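Local coordinates for protein VirX1 (Cyanophage Syn10, PDB 6QGM) that probably acts as a flavin-dependent halogenase of the tryptophan halogenase family, iodinating a diverse range of substrates, at residues Y196-E199 with N203-F206; K207-I210 with A216-A219. All blocks are in the same frame, centred on the assembly; numbering follows the deposited sequence.

In the fold
Following the chain from the N terminus, strand 187-198 ends in interaction 1, where residues 196-199 meet 203-206 and close a short loop with three residues between the segments. Strand 206-211 leads directly on from the second segment of that contact, and interaction 2 closes the next turn by pairing 207-210 with 216-219. The two contacts therefore follow one another, neither enclosing the other, with centres about 9 Å apart. They join through Gln197, whose backbone probably hydrogen-bonds to both Lys207 and Tyr208, a classic beta bulge. Together they link strands 187-198, 206-211 and 215-217 in sequential antiparallel order at one margin of the mixed sheet that also contains strands 31-36 and 6-10.

Interaction 1 of 2, residues Y196-E199 with N203-F206; sequences YQKE and NHNF
Glu199 N lies between two carbonyl oxygens of the returning chain, and both bonds are weak: it reaches Asn205 O at 2.9 Å and Asn203 O at 3.2 Å, with angles at the hydrogen near 125°. Asn205 O is also approached by Lys198 CA at 3.3 Å in a CA-H...O contact. Within the loop, Asn203 OD1 accepts from Asn205 N, forming an Asx turn, and from Asn205 ND2 at 2.7 Å. The side-chain amide donates in the carbonyl plane on a lone pair, whereas the backbone N sits above that plane, 46° out of it. The Asn203 amide is further packed against the Glu199 chain, ND2 lying 3.2 Å from CB. Lys198 bends along its chain and passes beside His204 O, CE to O 3.4 Å, while NZ finds its acceptor in Phe236 O. Phe206 N donates to Asn340 OD1. Farther back, Phe206 CE1 approaches Tyr196 CG at 4.0 Å, the ring planes at 55°. Lys198 and Phe206 form an antiparallel non-hydrogen-bonded pair at the turn end, their side chains diverging. Across the segments, then, one N-H shares two weak bonds, while Asn203 OD1, Asn340 and Phe236 engage other polar atoms here.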
# COMPACT_ATOMS: atom_id res chain seq x y z
N TYR B 196 -39.48 -19.13 9.31
CA TYR B 196 -39.39 -17.65 9.23
C TYR B 196 -40.37 -17.12 8.19
O TYR B 196 -40.81 -17.88 7.38
CB TYR B 196 -37.98 -17.22 8.81
CG TYR B 196 -37.64 -17.61 7.40
CD1 TYR B 196 -37.05 -18.83 7.13
CD2 TYR B 196 -37.88 -16.76 6.33
CE1 TYR B 196 -36.70 -19.21 5.85
CE2 TYR B 196 -37.58 -17.16 5.03
CZ TYR B 196 -36.96 -18.37 4.79
OH TYR B 196 -36.63 -18.76 3.54
N GLN B 197 -40.65 -15.82 8.22
CA GLN B 197 -41.49 -15.08 7.23
C GLN B 197 -40.70 -13.83 6.85
O GLN B 197 -40.39 -13.03 7.75
CB GLN B 197 -42.82 -14.75 7.91
CG GLN B 197 -43.69 -13.74 7.17
CD GLN B 197 -44.13 -14.24 5.83
OE1 GLN B 197 -44.39 -15.42 5.66
NE2 GLN B 197 -44.24 -13.32 4.87
N LYS B 198 -40.43 -13.65 5.56
CA LYS B 198 -39.75 -12.43 5.05
C LYS B 198 -40.79 -11.31 5.02
O LYS B 198 -41.98 -11.60 5.19
CB LYS B 198 -39.10 -12.70 3.70
CG LYS B 198 -38.15 -13.88 3.70
CD LYS B 198 -36.75 -13.64 3.15
CE LYS B 198 -35.65 -14.17 4.06
NZ LYS B 198 -34.51 -14.67 3.26
N GLU B 199 -40.35 -10.07 4.83
CA GLU B 199 -41.22 -8.88 4.88
C GLU B 199 -42.11 -8.85 3.63
O GLU B 199 -43.30 -8.54 3.76
CB GLU B 199 -40.39 -7.60 4.99
CG GLU B 199 -40.13 -7.11 6.40
CD GLU B 199 -41.34 -6.67 7.21
OE1 GLU B 199 -42.36 -6.27 6.62
OE2 GLU B 199 -41.28 -6.78 8.42
N ASN B 203 -38.47 -7.65 -0.26
CA ASN B 203 -37.85 -7.26 1.04
C ASN B 203 -37.48 -8.54 1.81
O ASN B 203 -38.40 -9.13 2.44
CB ASN B 203 -38.74 -6.33 1.86
CG ASN B 203 -38.05 -5.84 3.13
OD1 ASN B 203 -36.91 -6.21 3.44
ND2 ASN B 203 -38.76 -5.07 3.93
N HIS B 204 -36.19 -8.91 1.82
CA HIS B 204 -35.67 -10.15 2.43
C HIS B 204 -35.36 -10.02 3.92
O HIS B 204 -34.71 -10.93 4.44
CB HIS B 204 -34.45 -10.64 1.65
CG HIS B 204 -34.77 -11.00 0.25
ND1 HIS B 204 -34.69 -10.08 -0.78
CD2 HIS B 204 -35.18 -12.16 -0.30
CE1 HIS B 204 -35.01 -10.65 -1.91
NE2 HIS B 204 -35.31 -11.93 -1.64
N ASN B 205 -35.81 -8.97 4.60
CA ASN B 205 -35.70 -8.88 6.08
C ASN B 205 -36.68 -9.89 6.70
O ASN B 205 -37.79 -10.03 6.17
CB ASN B 205 -35.99 -7.48 6.62
CG ASN B 205 -34.90 -6.50 6.27
OD1 ASN B 205 -33.78 -6.64 6.75
ND2 ASN B 205 -35.19 -5.53 5.40
N PHE B 206 -36.29 -10.57 7.77
CA PHE B 206 -37.22 -11.37 8.61
C PHE B 206 -38.28 -10.40 9.14
O PHE B 206 -37.90 -9.39 9.70
CB PHE B 206 -36.52 -12.03 9.79
CG PHE B 206 -35.47 -13.06 9.45
CD1 PHE B 206 -35.68 -13.99 8.44
CD2 PHE B 206 -34.29 -13.12 10.17
CE1 PHE B 206 -34.72 -14.94 8.15
CE2 PHE B 206 -33.32 -14.06 9.87
CZ PHE B 206 -33.54 -14.98 8.87

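Interaction 2 of 2, residues K207-I210 with A216-A219; sequences KYII and AIFA
The Phe218 ring carries Tyr208 CB over one face, 4.0 Å from the centroid and 19° off the ring normal, a CH-pi contact offset toward the rim. Tyr208 lies on strand 206-211 and Phe218 just beyond strand 215-217, the two strands of a beta hairpin. Lys207 O approaches the same ring obliquely, 3.4 Å from Phe218 CD1. The two aromatic side chains run side by side in the same direction with their planes 49° apart, an oblique pair; Tyr208 CD1 meets Phe218 CE1 at 3.7 Å. With chi1 at 56°, Tyr208 has CG between its backbone N and carbonyl carbon, which carries the ring alongside Phe218.

Ile209 N donates to Ile217 O at 3.1 Å, and Ile217 N returns a bond to Ile209 O. These two reciprocal bonds, both nearly straight, make the residues a hydrogen-bonded antiparallel pair. Ile210 and Ala216 follow as a non-hydrogen-bonded pair. Ile209 and Ile217 point to the other face of the sheet from Ile210 and Ala216; both reach Ile35 of strand 31-36, while Ile209 also touches Val10 and Ile217 touches Ala8. The isoleucine side of the hairpin thus meets residues of strands 6-10 and 31-36 of the same sheet, probably part of a Rossmann-type dinucleotide fold. Ile217 O is also bonded to Tyr222 OH, which takes part in a second bond with Ala219 N and so ties the chain beyond the hairpin back to it. Between the isoleucines, Ile209 CG1 lies 3.9 Å from Ile217 CB.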
# COMPACT_ATOMS: atom_id res chain seq x y z
N LYS B 207 -39.55 -10.69 8.90
CA LYS B 207 -40.68 -9.98 9.55
C LYS B 207 -40.83 -10.55 10.95
O LYS B 207 -41.13 -9.80 11.89
CB LYS B 207 -41.94 -10.12 8.69
CG LYS B 207 -43.17 -9.40 9.22
CD LYS B 207 -44.50 -10.08 8.85
CE LYS B 207 -45.01 -9.82 7.45
NZ LYS B 207 -46.18 -8.93 7.49
N TYR B 208 -40.63 -11.86 11.08
CA TYR B 208 -40.52 -12.61 12.35
C TYR B 208 -39.89 -13.98 12.06
O TYR B 208 -39.78 -14.35 10.88
CB TYR B 208 -41.89 -12.76 13.02
CG TYR B 208 -42.96 -13.39 12.18
CD1 TYR B 208 -43.75 -12.62 11.34
CD2 TYR B 208 -43.23 -14.74 12.24
CE1 TYR B 208 -44.79 -13.17 10.62
CE2 TYR B 208 -44.27 -15.31 11.52
CZ TYR B 208 -45.03 -14.53 10.68
OH TYR B 208 -46.03 -15.11 9.95
N ILE B 209 -39.46 -14.69 13.10
CA ILE B 209 -39.07 -16.13 12.99
C ILE B 209 -40.12 -16.94 13.75
O ILE B 209 -40.80 -16.35 14.63
CB ILE B 209 -37.63 -16.38 13.51
CG1 ILE B 209 -37.46 -15.92 14.96
CG2 ILE B 209 -36.61 -15.74 12.58
CD1 ILE B 209 -36.17 -16.35 15.59
N ILE B 210 -40.25 -18.23 13.41
CA ILE B 210 -41.28 -19.13 14.00
C ILE B 210 -40.61 -20.06 15.01
O ILE B 210 -39.54 -20.64 14.68
CB ILE B 210 -42.04 -19.92 12.92
CG1 ILE B 210 -42.32 -19.10 11.67
CG2 ILE B 210 -43.33 -20.49 13.51
CD1 ILE B 210 -43.08 -17.88 11.95
N ALA B 216 -44.54 -16.67 16.73
CA ALA B 216 -43.75 -15.68 15.98
C ALA B 216 -42.97 -14.79 16.95
O ALA B 216 -43.61 -14.14 17.79
CB ALA B 216 -44.66 -14.85 15.10
N ILE B 217 -41.64 -14.77 16.84
CA ILE B 217 -40.74 -13.85 17.58
C ILE B 217 -40.43 -12.65 16.68
O ILE B 217 -39.85 -12.85 15.60
CB ILE B 217 -39.45 -14.56 18.06
CG1 ILE B 217 -39.66 -15.43 19.30
CG2 ILE B 217 -38.34 -13.54 18.31
CD1 ILE B 217 -40.78 -16.41 19.18
N PHE B 218 -40.83 -11.45 17.12
CA PHE B 218 -40.56 -10.15 16.45
C PHE B 218 -39.31 -9.50 17.07
O PHE B 218 -39.22 -9.42 18.29
CB PHE B 218 -41.79 -9.24 16.57
CG PHE B 218 -43.01 -9.75 15.85
CD1 PHE B 218 -43.23 -9.44 14.51
CD2 PHE B 218 -43.95 -10.55 16.50
CE1 PHE B 218 -44.35 -9.92 13.84
CE2 PHE B 218 -45.07 -11.02 15.83
CZ PHE B 218 -45.27 -10.69 14.51
N ALA B 219 -38.37 -9.07 16.24
CA ALA B 219 -37.17 -8.32 16.64
C ALA B 219 -36.74 -7.44 15.47
O ALA B 219 -37.08 -7.79 14.33
CB ALA B 219 -36.07 -9.28 17.06